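Long-range contacts in alkaline phosphatase D (Bacillus subtilis, PDB 2YEQ), which catalyses the hydrolysis of phosphate esters, acting as a phosphodiesterase and alkaline phosphatase with an active site that holds iron(III) and calcium: residues L11-G16 / L98-K103; V46-A51 / I59-T64; V50-H55 / P84-Y89; D80-N85 / T104-A109. All coordinates share one frame; numbering follows the deposited sequence.

Contact 1: residues L11-G16 / L98-K103. With PE5 (3,6,9,12,15,18,21,24-octaoxahexacosan-1-ol), chain B; PE5 (3,6,9,12,15,18,21,24-octaoxahexacosan-1-ol), chain P.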
loop_
_atom_site.group_PDB
_atom_site.type_symbol
_atom_site.label_atom_id
_atom_site.label_comp_id
_atom_site.label_asym_id
_atom_site.label_seq_id
_atom_site.Cartn_x
_atom_site.Cartn_y
_atom_site.Cartn_z
ATOM N N LEU A 11 19.648 5.444 0.196
ATOM C CA LEU A 11 18.205 5.126 0.211
ATOM C C LEU A 11 17.416 6.172 0.972
ATOM O O LEU A 11 16.220 5.984 1.261
ATOM C CB LEU A 11 17.964 3.754 0.838
ATOM C CG LEU A 11 18.771 2.650 0.150
ATOM C CD1 LEU A 11 18.352 1.303 0.713
ATOM C CD2 LEU A 11 18.631 2.677 -1.349
ATOM N N GLY A 12 18.092 7.270 1.308
ATOM C CA GLY A 12 17.458 8.384 2.005
ATOM C C GLY A 12 17.046 8.061 3.419
ATOM O O GLY A 12 17.686 7.270 4.131
ATOM N N VAL A 13 15.959 8.702 3.837
ATOM C CA VAL A 13 15.418 8.557 5.160
ATOM C C VAL A 13 13.901 8.375 5.081
ATOM O O VAL A 13 13.293 8.548 4.015
ATOM C CB VAL A 13 15.761 9.784 6.055
ATOM C CG1 VAL A 13 17.306 9.992 6.164
ATOM C CG2 VAL A 13 15.043 11.077 5.549
ATOM N N ALA A 14 13.303 7.996 6.194
ATOM C CA ALA A 14 11.853 7.780 6.238
ATOM C C ALA A 14 11.396 7.894 7.663
ATOM O O ALA A 14 12.202 7.807 8.600
ATOM C CB ALA A 14 11.451 6.386 5.643
ATOM N N SER A 15 10.097 8.114 7.831
ATOM C CA SER A 15 9.476 8.071 9.146
ATOM C C SER A 15 8.131 7.370 9.060
ATOM O O SER A 15 7.524 7.255 8.004
ATOM C CB SER A 15 9.295 9.483 9.740
ATOM O OG SER A 15 8.286 10.218 9.046
ATOM N N GLY A 16 7.645 6.915 10.191
ATOM C CA GLY A 16 6.438 6.128 10.149
ATOM C C GLY A 16 5.826 5.751 11.463
ATOM O O GLY A 16 6.343 6.047 12.537
ATOM N N LEU A 98 26.248 13.108 6.894
ATOM C CA LEU A 98 24.904 13.560 7.283
ATOM C C LEU A 98 23.848 13.075 6.297
ATOM O O LEU A 98 24.031 13.152 5.094
ATOM C CB LEU A 98 24.836 15.080 7.319
ATOM C CG LEU A 98 25.462 15.802 8.493
ATOM C CD1 LEU A 98 25.398 17.321 8.216
ATOM C CD2 LEU A 98 24.728 15.449 9.786
ATOM N N SER A 99 22.735 12.575 6.821
ATOM C CA SER A 99 21.601 12.176 5.988
ATOM C C SER A 99 20.854 13.396 5.458
ATOM O O SER A 99 20.977 14.504 5.997
ATOM C CB SER A 99 20.630 11.304 6.796
ATOM O OG SER A 99 19.849 12.065 7.725
ATOM N N PRO A 100 20.063 13.212 4.406
ATOM C CA PRO A 100 19.013 14.192 4.151
ATOM C C PRO A 100 18.155 14.446 5.398
ATOM O O PRO A 100 18.027 13.589 6.279
ATOM C CB PRO A 100 18.172 13.537 3.059
ATOM C CG PRO A 100 19.021 12.469 2.482
ATOM C CD PRO A 100 19.895 12.014 3.568
ATOM N N VAL A 101 17.570 15.632 5.457
ATOM C CA VAL A 101 16.685 15.992 6.545
ATOM C C VAL A 101 15.282 15.472 6.202
ATOM O O VAL A 101 14.805 15.609 5.092
ATOM C CB VAL A 101 16.642 17.516 6.763
ATOM C CG1 VAL A 101 15.563 17.879 7.795
ATOM C CG2 VAL A 101 18.046 18.046 7.183
ATOM N N GLY A 102 14.639 14.855 7.170
ATOM C CA GLY A 102 13.294 14.382 6.988
ATOM C C GLY A 102 12.330 15.248 7.776
ATOM O O GLY A 102 12.701 15.921 8.760
ATOM N N LYS A 103 11.076 15.223 7.334
ATOM C CA LYS A 103 9.990 15.868 8.035
ATOM C C LYS A 103 8.925 14.861 8.447
ATOM O O LYS A 103 8.536 13.983 7.666
ATOM C CB LYS A 103 9.382 16.908 7.116
ATOM C CG LYS A 103 8.349 17.815 7.713
ATOM C CD LYS A 103 8.028 18.876 6.628
ATOM C CE LYS A 103 6.938 19.852 7.002
ATOM N NZ LYS A 103 6.589 20.668 5.778
HETATM C C50 PE5 B . 8.340 24.276 6.123
HETATM O O1 PE5 B . 8.851 23.003 5.707
HETATM C C1 PE5 B . 9.342 23.054 4.364
HETATM C C2 PE5 B . 9.829 21.686 3.898
HETATM O O2 PE5 B . 8.723 20.777 3.851
HETATM C C3 PE5 B . 8.675 19.957 2.683
HETATM C C4 PE5 B . 7.500 19.022 2.804
HETATM C C50 PE5 P . 23.893 22.099 12.697
HETATM O O1 PE5 P . 23.525 21.868 11.335
HETATM C C1 PE5 P . 22.226 22.378 10.994
HETATM C C2 PE5 P . 21.946 22.198 9.500
HETATM O O2 PE5 P . 20.753 21.425 9.282
HETATM C C3 PE5 P . 20.402 21.197 7.899
HETATM C C4 PE5 P . 21.042 19.927 7.304
HETATM O O3 PE5 P . 21.350 18.909 8.262
HETATM O O HOH W 1 9.399 11.556 6.906
#
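V13 meets S99 and P100 mainly with CG1 and G102 with CG2. Its CG1 lies beside the backbone N and anti to the carbonyl carbon (chi1 -58°), from where it reaches S99 CB at 3.6 Å and P100 O at 3.7 Å. The second methyl, CG2, comes to 4.0 Å from G102 CA. A beta carbon on G102 would crowd that methyl, so glycine suits the place. S99 turns its hydroxyl onto the next residue: OG donates to P100 O at 2.8 Å and also bonds F92 N, which settles a polar group next to the valine. The contact joins two layers of the beta sandwich in the N-terminal domain, a family grouped with the E-set folds; the touching parts run 37° apart, and V13 fills the interior between strand 13-16 and strand 97-105. Toward G16 the link is polar: S15 OG bonds T104 OG1 directly and holds a water at 2.8 Å that donates to K103 O at 2.7 Å. K103 and V101 point away from V13; the extended lysine carries NZ to 2.9 Å from O2 of PE5 (chain B), and V101 CG2 touches PE5 (chain P).

Contact 2: residues V46-A51 / I59-T64. With PE5 (3,6,9,12,15,18,21,24-octaoxahexacosan-1-ol), chain X.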
loop_
_atom_site.group_PDB
_atom_site.type_symbol
_atom_site.label_atom_id
_atom_site.label_comp_id
_atom_site.label_asym_id
_atom_site.label_seq_id
_atom_site.Cartn_x
_atom_site.Cartn_y
_atom_site.Cartn_z
ATOM N N VAL A 46 25.169 5.125 14.598
ATOM C CA VAL A 46 24.436 6.142 13.836
ATOM C C VAL A 46 23.736 7.057 14.821
ATOM O O VAL A 46 22.892 6.607 15.624
ATOM C CB VAL A 46 23.428 5.520 12.838
ATOM C CG1 VAL A 46 22.706 6.640 12.025
ATOM C CG2 VAL A 46 24.140 4.566 11.868
ATOM N N LYS A 47 24.112 8.336 14.798
ATOM C CA LYS A 47 23.485 9.318 15.681
ATOM C C LYS A 47 22.229 9.838 15.014
ATOM O O LYS A 47 22.121 9.853 13.778
ATOM C CB LYS A 47 24.447 10.477 15.978
ATOM C CG LYS A 47 25.671 10.044 16.817
ATOM C CD LYS A 47 26.472 11.239 17.328
ATOM C CE LYS A 47 27.601 10.822 18.279
ATOM N NZ LYS A 47 27.205 9.716 19.222
ATOM N N TRP A 48 21.264 10.248 15.829
ATOM C CA TRP A 48 20.035 10.814 15.307
ATOM C C TRP A 48 19.563 11.973 16.168
ATOM O O TRP A 48 19.784 12.000 17.387
ATOM C CB TRP A 48 18.925 9.756 15.216
ATOM C CG TRP A 48 18.645 9.064 16.519
ATOM C CD1 TRP A 48 19.270 7.953 17.012
ATOM C CD2 TRP A 48 17.683 9.449 17.497
ATOM N NE1 TRP A 48 18.727 7.611 18.228
ATOM C CE2 TRP A 48 17.749 8.513 18.546
ATOM C CE3 TRP A 48 16.741 10.476 17.575
ATOM C CZ2 TRP A 48 16.924 8.593 19.669
ATOM C CZ3 TRP A 48 15.928 10.548 18.685
ATOM C CH2 TRP A 48 16.027 9.622 19.716
ATOM N N GLU A 49 18.869 12.900 15.520
ATOM C CA GLU A 49 18.335 14.089 16.175
ATOM C C GLU A 49 16.941 14.413 15.631
ATOM O O GLU A 49 16.678 14.285 14.425
ATOM C CB GLU A 49 19.234 15.303 15.912
ATOM C CG GLU A 49 20.604 15.244 16.554
ATOM C CD GLU A 49 21.492 16.422 16.150
ATOM O OE1 GLU A 49 21.296 17.014 15.051
ATOM O OE2 GLU A 49 22.389 16.750 16.953
ATOM N N VAL A 50 16.077 14.861 16.530
ATOM C CA VAL A 50 14.764 15.357 16.202
ATOM C C VAL A 50 14.666 16.807 16.716
ATOM O O VAL A 50 14.973 17.094 17.883
ATOM C CB VAL A 50 13.669 14.513 16.877
ATOM C CG1 VAL A 50 12.284 15.077 16.565
ATOM C CG2 VAL A 50 13.786 13.041 16.438
ATOM N N ALA A 51 14.230 17.700 15.847
ATOM C CA ALA A 51 14.154 19.119 16.157
ATOM C C ALA A 51 12.791 19.693 15.795
ATOM O O ALA A 51 12.040 19.130 14.967
ATOM C CB ALA A 51 15.272 19.881 15.402
ATOM N N ILE A 59 16.603 21.299 19.134
ATOM C CA ILE A 59 16.608 19.843 19.205
ATOM C C ILE A 59 15.820 19.410 20.427
ATOM O O ILE A 59 16.062 19.923 21.508
ATOM C CB ILE A 59 18.063 19.311 19.245
ATOM C CG1 ILE A 59 18.701 19.500 17.865
ATOM C CG2 ILE A 59 18.105 17.855 19.676
ATOM C CD1 ILE A 59 20.231 19.410 17.862
ATOM N N VAL A 60 14.873 18.478 20.255
ATOM C CA VAL A 60 14.076 17.954 21.378
ATOM C C VAL A 60 14.452 16.553 21.808
ATOM O O VAL A 60 14.096 16.134 22.891
ATOM C CB VAL A 60 12.565 17.948 21.063
ATOM C CG1 VAL A 60 12.091 19.368 20.789
ATOM C CG2 VAL A 60 12.242 17.033 19.866
ATOM N N ARG A 61 15.144 15.811 20.958
ATOM C CA ARG A 61 15.408 14.402 21.234
ATOM C C ARG A 61 16.576 13.996 20.378
ATOM O O ARG A 61 16.660 14.401 19.222
ATOM C CB ARG A 61 14.169 13.560 20.887
ATOM C CG ARG A 61 14.092 12.231 21.576
ATOM C CD ARG A 61 13.690 12.378 23.030
ATOM N NE ARG A 61 13.567 11.074 23.673
ATOM C CZ ARG A 61 14.592 10.304 24.044
ATOM N NH1 ARG A 61 15.854 10.686 23.848
ATOM N NH2 ARG A 61 14.357 9.137 24.627
ATOM N N LYS A 62 17.483 13.215 20.944
ATOM C CA LYS A 62 18.654 12.731 20.211
ATOM C C LYS A 62 19.120 11.425 20.833
ATOM O O LYS A 62 18.726 11.112 21.956
ATOM C CB LYS A 62 19.763 13.769 20.244
ATOM C CG LYS A 62 20.351 13.998 21.635
ATOM C CD LYS A 62 21.460 15.002 21.588
ATOM C CE LYS A 62 21.863 15.459 22.995
ATOM N NZ LYS A 62 22.934 16.482 22.919
ATOM N N GLY A 63 19.930 10.671 20.099
ATOM C CA GLY A 63 20.493 9.419 20.581
ATOM C C GLY A 63 21.455 8.785 19.593
ATOM O O GLY A 63 21.834 9.404 18.593
ATOM N N THR A 64 21.860 7.553 19.887
ATOM C CA THR A 64 22.760 6.788 19.028
ATOM C C THR A 64 22.250 5.364 18.927
ATOM O O THR A 64 21.954 4.746 19.937
ATOM C CB THR A 64 24.205 6.792 19.571
ATOM O OG1 THR A 64 24.596 8.144 19.785
ATOM C CG2 THR A 64 25.176 6.143 18.579
HETATM O O1 PE5 X . 9.760 21.629 24.498
HETATM C C1 PE5 X . 10.857 20.743 24.257
HETATM C C2 PE5 X . 12.197 21.483 24.329
HETATM O O2 PE5 X . 12.360 22.344 23.196
HETATM C C3 PE5 X . 13.714 22.720 22.913
HETATM C C4 PE5 X . 13.713 23.880 21.938
HETATM O O HOH W 2 18.876 5.534 20.090
#
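W48 lays one face of its indole over the backbone of G63, whose CA stands 3.8 Å from the centroid of the five-membered ring in a CH-pi contact, while G63 N sits above the centre of the ring system. The two belong to a beta hairpin of strands 44-51 and 59-67, at one edge of the four-stranded antiparallel sheet of the N-terminal domain. W48 and G63 form a hydrogen-bonded pair, and with chi1 at 56° CG stands between the backbone N and carbonyl carbon, at the start of a ring that leans across to the partner strand. G63, with no side chain, lets the indole lie flat on the backbone. At the ring's edge W48 CH2 meets R61 CG at 3.7 Å; the guanidinium beyond makes a salt bridge with D80. Toward the turn the register slips by one in a classic beta bulge: V60 and R61 both face V50, whose O accepts from V60 N at 2.7 Å and only weakly from R61 N at 3.3 Å. On the other face of the sheet, E49 reaches R91 with OE1, while its OE2 lies 3.5 Å from I59 CD1. At the far end K47, bent at its last torsion (chi4 -40°), donates from NZ to T64 OG1 at 3.1 Å.

Contact 3: residues V50-H55 / P84-Y89. With PE5 (3,6,9,12,15,18,21,24-octaoxahexacosan-1-ol), chain X; PE5 (3,6,9,12,15,18,21,24-octaoxahexacosan-1-ol), chain P.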
loop_
_atom_site.group_PDB
_atom_site.type_symbol
_atom_site.label_atom_id
_atom_site.label_comp_id
_atom_site.label_asym_id
_atom_site.label_seq_id
_atom_site.Cartn_x
_atom_site.Cartn_y
_atom_site.Cartn_z
ATOM N N VAL A 50 16.077 14.861 16.530
ATOM C CA VAL A 50 14.764 15.357 16.202
ATOM C C VAL A 50 14.666 16.807 16.716
ATOM O O VAL A 50 14.973 17.094 17.883
ATOM C CB VAL A 50 13.669 14.513 16.877
ATOM C CG1 VAL A 50 12.284 15.077 16.565
ATOM C CG2 VAL A 50 13.786 13.041 16.438
ATOM N N ALA A 51 14.230 17.700 15.847
ATOM C CA ALA A 51 14.154 19.119 16.157
ATOM C C ALA A 51 12.791 19.693 15.795
ATOM O O ALA A 51 12.040 19.130 14.967
ATOM C CB ALA A 51 15.272 19.881 15.402
ATOM N N LYS A 52 12.487 20.850 16.367
ATOM C CA LYS A 52 11.272 21.583 15.993
ATOM C C LYS A 52 11.440 22.376 14.709
ATOM O O LYS A 52 10.457 22.801 14.108
ATOM C CB LYS A 52 10.840 22.510 17.122
ATOM C CG LYS A 52 10.619 21.787 18.438
ATOM C CD LYS A 52 9.796 22.615 19.438
ATOM C CE LYS A 52 10.638 23.146 20.591
ATOM N NZ LYS A 52 9.835 23.363 21.842
ATOM N N ASP A 53 12.678 22.540 14.268
ATOM C CA ASP A 53 12.993 23.398 13.136
ATOM C C ASP A 53 13.937 22.730 12.182
ATOM O O ASP A 53 14.700 21.849 12.571
ATOM C CB ASP A 53 13.651 24.695 13.633
ATOM C CG ASP A 53 14.964 24.445 14.335
ATOM O OD1 ASP A 53 14.960 23.667 15.318
ATOM O OD2 ASP A 53 15.986 25.007 13.889
ATOM N N GLU A 54 13.918 23.174 10.933
ATOM C CA GLU A 54 14.706 22.509 9.898
ATOM C C GLU A 54 16.213 22.781 9.955
ATOM O O GLU A 54 16.977 22.112 9.258
ATOM C CB GLU A 54 14.153 22.821 8.511
ATOM C CG GLU A 54 14.308 24.248 8.062
ATOM C CD GLU A 54 13.422 24.555 6.866
ATOM O OE1 GLU A 54 13.841 24.258 5.728
ATOM O OE2 GLU A 54 12.302 25.076 7.069
ATOM N N HIS A 55 16.632 23.743 10.780
ATOM C CA HIS A 55 18.054 24.052 10.969
ATOM C C HIS A 55 18.624 23.428 12.243
ATOM O O HIS A 55 19.783 23.632 12.567
ATOM C CB HIS A 55 18.266 25.566 10.977
ATOM C CG HIS A 55 17.765 26.238 9.741
ATOM N ND1 HIS A 55 18.358 26.059 8.506
ATOM C CD2 HIS A 55 16.703 27.051 9.537
ATOM C CE1 HIS A 55 17.693 26.753 7.599
ATOM N NE2 HIS A 55 16.684 27.362 8.199
ATOM N N PRO A 84 2.010 16.086 20.917
ATOM C CA PRO A 84 1.009 15.641 19.935
ATOM C C PRO A 84 0.699 16.643 18.840
ATOM O O PRO A 84 0.844 17.840 19.017
ATOM C CB PRO A 84 -0.218 15.364 20.779
ATOM C CG PRO A 84 -0.062 16.217 21.966
ATOM C CD PRO A 84 1.414 16.297 22.244
ATOM N N ASN A 85 0.307 16.124 17.688
ATOM C CA ASN A 85 -0.060 16.911 16.532
ATOM C C ASN A 85 0.961 17.973 16.155
ATOM O O ASN A 85 0.594 19.097 15.797
ATOM C CB ASN A 85 -1.423 17.544 16.780
ATOM C CG ASN A 85 -2.164 17.865 15.506
ATOM O OD1 ASN A 85 -1.848 17.382 14.430
ATOM N ND2 ASN A 85 -3.157 18.721 15.631
ATOM N N LYS A 86 2.233 17.606 16.204
ATOM C CA LYS A 86 3.322 18.541 15.953
ATOM C C LYS A 86 4.270 18.048 14.872
ATOM O O LYS A 86 4.642 16.875 14.862
ATOM C CB LYS A 86 4.099 18.766 17.246
ATOM C CG LYS A 86 5.125 19.877 17.143
ATOM C CD LYS A 86 5.610 20.353 18.514
ATOM C CE LYS A 86 5.698 21.885 18.605
ATOM N NZ LYS A 86 6.325 22.536 17.422
ATOM N N VAL A 87 4.670 18.967 13.995
ATOM C CA VAL A 87 5.637 18.717 12.942
ATOM C C VAL A 87 7.022 18.725 13.522
ATOM O O VAL A 87 7.355 19.621 14.318
ATOM C CB VAL A 87 5.563 19.785 11.847
ATOM C CG1 VAL A 87 6.709 19.642 10.823
ATOM C CG2 VAL A 87 4.201 19.726 11.169
ATOM N N TYR A 88 7.839 17.734 13.146
ATOM C CA TYR A 88 9.250 17.725 13.537
ATOM C C TYR A 88 10.123 17.462 12.341
ATOM O O TYR A 88 9.651 16.971 11.304
ATOM C CB TYR A 88 9.511 16.664 14.578
ATOM C CG TYR A 88 8.852 16.895 15.920
ATOM C CD1 TYR A 88 9.490 17.652 16.914
ATOM C CD2 TYR A 88 7.628 16.326 16.224
ATOM C CE1 TYR A 88 8.928 17.841 18.147
ATOM C CE2 TYR A 88 7.048 16.504 17.486
ATOM C CZ TYR A 88 7.705 17.266 18.438
ATOM O OH TYR A 88 7.142 17.432 19.683
ATOM N N TYR A 89 11.403 17.798 12.494
ATOM C CA TYR A 89 12.426 17.475 11.523
ATOM C C TYR A 89 13.385 16.494 12.166
ATOM O O TYR A 89 13.556 16.496 13.406
ATOM C CB TYR A 89 13.148 18.737 11.061
ATOM C CG TYR A 89 12.193 19.681 10.388
ATOM C CD1 TYR A 89 11.462 20.604 11.138
ATOM C CD2 TYR A 89 11.972 19.613 9.020
ATOM C CE1 TYR A 89 10.550 21.454 10.531
ATOM C CE2 TYR A 89 11.059 20.456 8.393
ATOM C CZ TYR A 89 10.350 21.378 9.160
ATOM O OH TYR A 89 9.438 22.229 8.572
HETATM O O1 PE5 X . 9.760 21.629 24.498
HETATM C C1 PE5 X . 10.857 20.743 24.257
HETATM C C2 PE5 X . 12.197 21.483 24.329
HETATM O O2 PE5 X . 12.360 22.344 23.196
HETATM C C3 PE5 X . 13.714 22.720 22.913
HETATM C C4 PE5 X . 13.713 23.880 21.938
HETATM C C50 PE5 P . 23.893 22.099 12.697
HETATM O O1 PE5 P . 23.525 21.868 11.335
HETATM C C1 PE5 P . 22.226 22.378 10.994
HETATM C C2 PE5 P . 21.946 22.198 9.500
HETATM O O2 PE5 P . 20.753 21.425 9.282
HETATM C C3 PE5 P . 20.402 21.197 7.899
HETATM C C4 PE5 P . 21.042 19.927 7.304
HETATM O O3 PE5 P . 21.350 18.909 8.262
HETATM O O HOH W 3 7.940 22.092 14.878
#
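A51 and Y89 form an antiparallel hydrogen-bonded pair in which A51 N donates to Y89 O at 2.8 Å and Y89 N returns a bond to A51 O at 2.9 Å. This joins the end of strand 44-51 to the start of strand 87-94, neighbours in the four-stranded sheet; beyond A51 the chain leaves the strand and folds over the Y89 ring. E54 CB then sits over the centre of that ring, 3.9 Å from its centroid and 12° off the normal, a CH-pi contact for which tyrosine offers a broad pi face while its OH reaches a PE5 molecule. Y88 packs differently: its CB lies 3.8 Å from V50 CG1, and its ring takes A51 O at the edge, in plane. Where the strands part, a water bridges the backbones, donating to K52 O at 2.7 Å and to V87 O at 2.6 Å and accepting weakly from K86 NZ. K52 NZ turns to the ether oxygens of PE5 (chain X), 3.0 Å from O2. Two ammonium groups, K52 NZ and K86 NZ, stand 5.7 Å apart, and their repulsion is probably eased by the oxygens of the ether and the water beside them.

Contact 4: residues D80-N85 / T104-A109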
loop_
_atom_site.group_PDB
_atom_site.type_symbol
_atom_site.label_atom_id
_atom_site.label_comp_id
_atom_site.label_asym_id
_atom_site.label_seq_id
_atom_site.Cartn_x
_atom_site.Cartn_y
_atom_site.Cartn_z
ATOM N N ASP A 80 10.730 9.061 21.117
ATOM C CA ASP A 80 9.610 9.338 22.001
ATOM C C ASP A 80 9.822 10.656 22.754
ATOM O O ASP A 80 10.759 11.391 22.452
ATOM C CB ASP A 80 9.376 8.165 22.945
ATOM C CG ASP A 80 10.536 7.917 23.890
ATOM O OD1 ASP A 80 11.551 8.649 23.854
ATOM O OD2 ASP A 80 10.418 6.957 24.674
ATOM N N GLY A 81 8.940 10.954 23.704
ATOM C CA GLY A 81 8.996 12.216 24.441
ATOM C C GLY A 81 8.602 13.401 23.581
ATOM O O GLY A 81 9.079 14.502 23.802
ATOM N N LEU A 82 7.750 13.172 22.582
ATOM C CA LEU A 82 7.331 14.227 21.672
ATOM C C LEU A 82 5.951 14.745 22.053
ATOM O O LEU A 82 5.229 14.123 22.818
ATOM C CB LEU A 82 7.298 13.724 20.221
ATOM C CG LEU A 82 8.587 13.133 19.646
ATOM C CD1 LEU A 82 8.373 12.662 18.193
ATOM C CD2 LEU A 82 9.721 14.157 19.721
ATOM N N GLU A 83 5.583 15.885 21.489
ATOM C CA GLU A 83 4.271 16.478 21.732
ATOM C C GLU A 83 3.307 16.067 20.627
ATOM O O GLU A 83 3.731 15.825 19.503
ATOM C CB GLU A 83 4.368 18.011 21.733
ATOM C CG GLU A 83 5.280 18.608 22.817
ATOM C CD GLU A 83 5.361 20.123 22.694
ATOM O OE1 GLU A 83 4.371 20.788 23.077
ATOM O OE2 GLU A 83 6.389 20.647 22.189
ATOM N N PRO A 84 2.010 16.086 20.917
ATOM C CA PRO A 84 1.009 15.641 19.935
ATOM C C PRO A 84 0.699 16.643 18.840
ATOM O O PRO A 84 0.844 17.840 19.017
ATOM C CB PRO A 84 -0.218 15.364 20.779
ATOM C CG PRO A 84 -0.062 16.217 21.966
ATOM C CD PRO A 84 1.414 16.297 22.244
ATOM N N ASN A 85 0.307 16.124 17.688
ATOM C CA ASN A 85 -0.060 16.911 16.532
ATOM C C ASN A 85 0.961 17.973 16.155
ATOM O O ASN A 85 0.594 19.097 15.797
ATOM C CB ASN A 85 -1.423 17.544 16.780
ATOM C CG ASN A 85 -2.164 17.865 15.506
ATOM O OD1 ASN A 85 -1.848 17.382 14.430
ATOM N ND2 ASN A 85 -3.157 18.721 15.631
ATOM N N THR A 104 8.430 15.011 9.656
ATOM C CA THR A 104 7.428 14.113 10.169
ATOM C C THR A 104 6.408 14.826 11.055
ATOM O O THR A 104 6.501 16.035 11.277
ATOM C CB THR A 104 8.088 12.964 10.946
ATOM O OG1 THR A 104 7.119 11.936 11.142
ATOM C CG2 THR A 104 8.658 13.421 12.301
ATOM N N LYS A 105 5.438 14.075 11.568
ATOM C CA LYS A 105 4.369 14.672 12.364
ATOM C C LYS A 105 3.682 13.659 13.263
ATOM O O LYS A 105 3.261 12.589 12.801
ATOM C CB LYS A 105 3.349 15.326 11.445
ATOM C CG LYS A 105 2.313 16.171 12.188
ATOM C CD LYS A 105 1.290 16.713 11.202
ATOM C CE LYS A 105 0.182 17.491 11.872
ATOM N NZ LYS A 105 -1.080 16.692 11.912
ATOM N N THR A 106 3.605 13.973 14.549
ATOM C CA THR A 106 2.958 13.098 15.509
ATOM C C THR A 106 1.429 13.163 15.338
ATOM O O THR A 106 0.886 14.112 14.778
ATOM C CB THR A 106 3.293 13.471 16.976
ATOM O OG1 THR A 106 3.056 14.875 17.178
ATOM C CG2 THR A 106 4.720 13.102 17.350
ATOM N N LEU A 107 0.745 12.147 15.841
ATOM C CA LEU A 107 -0.718 12.134 15.834
ATOM C C LEU A 107 -1.269 13.107 16.891
ATOM O O LEU A 107 -0.598 13.413 17.872
ATOM C CB LEU A 107 -1.230 10.743 16.180
ATOM C CG LEU A 107 -0.846 9.591 15.243
ATOM C CD1 LEU A 107 -1.565 8.323 15.720
ATOM C CD2 LEU A 107 -1.184 9.928 13.814
ATOM N N PRO A 108 -2.510 13.544 16.715
ATOM C CA PRO A 108 -3.236 14.224 17.799
ATOM C C PRO A 108 -3.343 13.346 19.034
ATOM O O PRO A 108 -3.274 12.114 18.938
ATOM C CB PRO A 108 -4.644 14.440 17.220
ATOM C CG PRO A 108 -4.489 14.397 15.765
ATOM C CD PRO A 108 -3.299 13.481 15.481
ATOM N N ALA A 109 -3.506 13.980 20.188
ATOM C CA ALA A 109 -3.756 13.263 21.436
ATOM C C ALA A 109 -5.006 12.404 21.260
ATOM O O ALA A 109 -5.920 12.791 20.533
ATOM C CB ALA A 109 -3.923 14.250 22.602
#
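T106 drives its hydroxyl into the turn formed by L82 to N85: OG1 donates to E83 O at 2.6 Å, in the carbonyl plane and on a lone pair. With chi1 at 51° OG1 stands between its own backbone N and carbonyl carbon, and it also bonds K86 N, so one small side chain ties E83 to K86 across the turn. Threonine adds a methyl as well, and CG2 meets L82 CD1 at 3.8 Å on the buried side, where the leucine lies against Y88 and V23. Next to this, N85 N donates to L107 O at 2.9 Å from well above the carbonyl plane, 62° out of it. L82, P84 and Y88 match the Leu-x-Pro-x-x-x-Tyr pattern of fibronectin-like sandwiches, and with Y88 OH bonded to E83 N the turn is consistent with a tyrosine corner, placed where the chain crosses from strand 74-79 to strand 87-94. L107 points away from the turn, onto F265 and Y267 of another sheet. On the solvent side the apolar contacts are slacker: P84 CB is 4.3 Å from A109 CB, and N85 CB lies 3.9 Å from P108 CA. N85 takes a left-handed backbone (phi 50°), which asparagine accepts readily. Set against these loose contacts is one short polar bond. The N85 amide and the K105 side chain lie side by side, pointing the same way; K105 NZ donates to N85 OD1 at 2.7 Å, nearly in line with the amide C=O, and the same ammonium forms a salt bridge with D144.

Contacts 2 and 3 share V50 and A51, touch the same PE5 (chain X) and join three neighbouring strands of the four-stranded sheet in the N-terminal sandwich; contact 1 packs that sheet on the other layer. Contacts 3 and 4 have centres 9 Å apart and are linked by Y88 O and T104 N, 2.8 Å apart, whereas contacts 1 and 4 meet at S15 OG and T104 OG1. The R61 NH2 to D80 OD1 salt bridge, 3.0 Å, ties contact 2 to contact 4. No segment supplies a ligand to the iron and calcium site (C124, D151, Y154, D209, D210, D380, H382), but strand 13-16 pairs onward with strand 203-206 of the phosphatase domain.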